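Local structure of gamma-D-glutamyl-L-lysine dipeptidyl-peptidase (Bacillus cereus ATCC 10987, 3H41) at residues L255-H260 / G305-L310. The protein probably hydrolyses the gamma-D-glutamyl-L-lysine bond of murein peptides, releasing L-Ala-gamma-D-Glu during cell wall degradation as a cysteine peptidase. Numbering follows the deposited sequence. Where two conformers were deposited one is given.
Sequences LIFFAH and GARRYL
Leu255 and Ile256 pair with Arg307 and Ala306 where two neighbouring antiparallel strands, 255-259 and 303-308, run side by side in the sheet of the NlpC/P60 catalytic domain. Leu255 and Arg307 form a hydrogen-bonded pair, Leu255 N giving to Arg307 O at 2.9 Å and Arg307 N returning to Leu255 O. Phe257 N continues the series with a bond of 3.0 Å to Gly305 O. Leu255 O also receives a CA-H...O contact from Ala306 CA. Ile256 and Ala306 make the non-hydrogen-bonded pair between these bonds; on their face of the sheet Ile256 CD1, in the one of its two conformers given, points at Ala306 CB, and Leu250 touches both side chains.

The other face carries Leu255, Phe257 and Arg307. Phe257 CE2 meets Arg307 CG at 3.7 Å, the ring lying across the arginine chain and 80° from the guanidinium plane. A bend at chi2 (-80°) leads that chain away from strand 255-259, and NH1 bonds to Gly242 O. Beyond the strand end, Leu255 CD1 rests 4.0 Å from Tyr309 CE2, while Tyr309 OH is held by Gln238 O. Val270 of strand 267-275 packs against Leu255 and Phe257, and the Phe257 side chain lies about 5 Å from that of substrate-binding Ser235. The pairing thus belongs to the central antiparallel sheet of the papain-like NlpC/P60 fold, with Phe257 on its active-site side.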
loop_
_atom_site.group_PDB
_atom_site.type_symbol
_atom_site.label_atom_id
_atom_site.label_comp_id
_atom_site.label_asym_id
_atom_site.label_seq_id
_atom_site.Cartn_x
_atom_site.Cartn_y
_atom_site.Cartn_z
ATOM N N LEU A 255 -13.567 10.501 -2.089
ATOM C CA LEU A 255 -13.709 9.062 -1.808
ATOM C C LEU A 255 -15.179 8.751 -1.535
ATOM O O LEU A 255 -15.860 9.483 -0.798
ATOM C CB LEU A 255 -12.859 8.613 -0.633
ATOM C CG LEU A 255 -11.314 8.624 -0.868
ATOM C CD1 LEU A 255 -10.539 7.972 0.303
ATOM C CD2 LEU A 255 -10.949 8.014 -2.205
ATOM N N ILE A 256 -15.654 7.674 -2.150
ATOM C CA ILE A 256 -17.055 7.261 -2.018
ATOM C C ILE A 256 -17.096 5.915 -1.316
ATOM O O ILE A 256 -16.288 5.027 -1.602
ATOM C CB ILE A 256 -17.743 7.196 -3.388
ATOM C CG1 ILE A 256 -17.356 8.401 -4.246
ATOM C CG2 ILE A 256 -19.269 7.100 -3.231
ATOM C CD1 ILE A 256 -17.692 9.734 -3.640
ATOM N N PHE A 257 -18.043 5.781 -0.386
ATOM C CA PHE A 257 -18.136 4.638 0.493
ATOM C C PHE A 257 -19.423 3.864 0.287
ATOM O O PHE A 257 -20.448 4.441 -0.053
ATOM C CB PHE A 257 -17.944 5.117 1.951
ATOM C CG PHE A 257 -16.619 5.735 2.152
ATOM C CD1 PHE A 257 -15.509 4.945 2.417
ATOM C CD2 PHE A 257 -16.441 7.102 1.990
ATOM C CE1 PHE A 257 -14.229 5.523 2.556
ATOM C CE2 PHE A 257 -15.175 7.677 2.125
ATOM C CZ PHE A 257 -14.084 6.900 2.403
ATOM N N PHE A 258 -19.330 2.548 0.463
ATOM C CA PHE A 258 -20.487 1.667 0.347
ATOM C C PHE A 258 -20.580 0.831 1.600
ATOM O O PHE A 258 -19.559 0.328 2.111
ATOM C CB PHE A 258 -20.394 0.816 -0.933
ATOM C CG PHE A 258 -20.168 1.649 -2.165
ATOM C CD1 PHE A 258 -21.257 2.202 -2.852
ATOM C CD2 PHE A 258 -18.882 2.019 -2.553
ATOM C CE1 PHE A 258 -21.057 3.026 -3.966
ATOM C CE2 PHE A 258 -18.685 2.862 -3.669
ATOM C CZ PHE A 258 -19.781 3.354 -4.372
ATOM N N ALA A 259 -21.811 0.669 2.108
ATOM C CA ALA A 259 -22.021 -0.032 3.353
ATOM C C ALA A 259 -23.090 -1.113 3.210
ATOM O O ALA A 259 -24.007 -1.019 2.381
ATOM C CB ALA A 259 -22.419 0.988 4.505
ATOM N N HIS A 260 -22.966 -2.127 4.033
ATOM C CA HIS A 260 -23.949 -3.215 4.099
ATOM C C HIS A 260 -25.349 -2.710 4.430
ATOM O O HIS A 260 -25.531 -1.581 4.968
ATOM C CB HIS A 260 -23.531 -4.246 5.157
ATOM C CG HIS A 260 -22.297 -5.021 4.798
ATOM N ND1 HIS A 260 -22.299 -6.010 3.840
ATOM C CD2 HIS A 260 -21.035 -4.968 5.281
ATOM C CE1 HIS A 260 -21.088 -6.524 3.736
ATOM N NE2 HIS A 260 -20.303 -5.912 4.601
ATOM N N GLY A 305 -22.117 7.592 1.520
ATOM C CA GLY A 305 -21.543 8.936 1.715
ATOM C C GLY A 305 -20.186 9.111 1.042
ATOM O O GLY A 305 -19.691 8.211 0.383
ATOM N N ALA A 306 -19.628 10.309 1.157
ATOM C CA ALA A 306 -18.402 10.654 0.463
ATOM C C ALA A 306 -17.578 11.583 1.341
ATOM O O ALA A 306 -18.141 12.357 2.149
ATOM C CB ALA A 306 -18.703 11.280 -0.915
ATOM N N ARG A 307 -16.251 11.472 1.217
ATOM C CA ARG A 307 -15.308 12.293 1.989
ATOM C C ARG A 307 -14.302 12.990 1.069
ATOM O O ARG A 307 -13.842 12.400 0.062
ATOM C CB ARG A 307 -14.542 11.396 2.949
ATOM C CG ARG A 307 -15.369 10.854 4.074
ATOM C CD ARG A 307 -15.486 11.955 5.153
ATOM N NE ARG A 307 -16.683 11.833 5.913
ATOM C CZ ARG A 307 -16.827 12.259 7.163
ATOM N NH1 ARG A 307 -15.832 12.837 7.850
ATOM N NH2 ARG A 307 -17.985 12.080 7.734
ATOM N N ARG A 308 -13.930 14.218 1.432
ATOM C CA ARG A 308 -12.926 14.979 0.693
ATOM C C ARG A 308 -11.659 15.183 1.530
ATOM O O ARG A 308 -11.695 15.580 2.685
ATOM C CB ARG A 308 -13.507 16.311 0.216
ATOM C CG ARG A 308 -12.577 17.189 -0.657
ATOM C CD ARG A 308 -13.349 18.369 -1.274
ATOM N NE ARG A 308 -14.460 17.842 -2.046
ATOM C CZ ARG A 308 -15.571 18.482 -2.367
ATOM N NH1 ARG A 308 -15.772 19.749 -2.004
ATOM N NH2 ARG A 308 -16.503 17.833 -3.044
ATOM N N TYR A 309 -10.523 14.870 0.922
ATOM C CA TYR A 309 -9.253 14.847 1.623
ATOM C C TYR A 309 -8.306 15.909 1.049
ATOM O O TYR A 309 -7.285 16.229 1.656
ATOM C CB TYR A 309 -8.655 13.435 1.528
ATOM C CG TYR A 309 -9.202 12.441 2.559
ATOM C CD1 TYR A 309 -8.582 12.297 3.782
ATOM C CD2 TYR A 309 -10.306 11.624 2.285
ATOM C CE1 TYR A 309 -9.062 11.369 4.744
ATOM C CE2 TYR A 309 -10.791 10.710 3.224
ATOM C CZ TYR A 309 -10.162 10.586 4.455
ATOM O OH TYR A 309 -10.615 9.672 5.405
ATOM N N LEU A 310 -8.663 16.459 -0.109
ATOM C CA LEU A 310 -7.888 17.526 -0.737
ATOM C C LEU A 310 -8.233 18.850 -0.077
ATOM O O LEU A 310 -9.414 19.134 0.177
ATOM C CB LEU A 310 -8.225 17.629 -2.211
ATOM C CG LEU A 310 -7.737 16.481 -3.090
ATOM C CD1 LEU A 310 -8.201 16.679 -4.516
ATOM C CD2 LEU A 310 -6.214 16.399 -3.027
#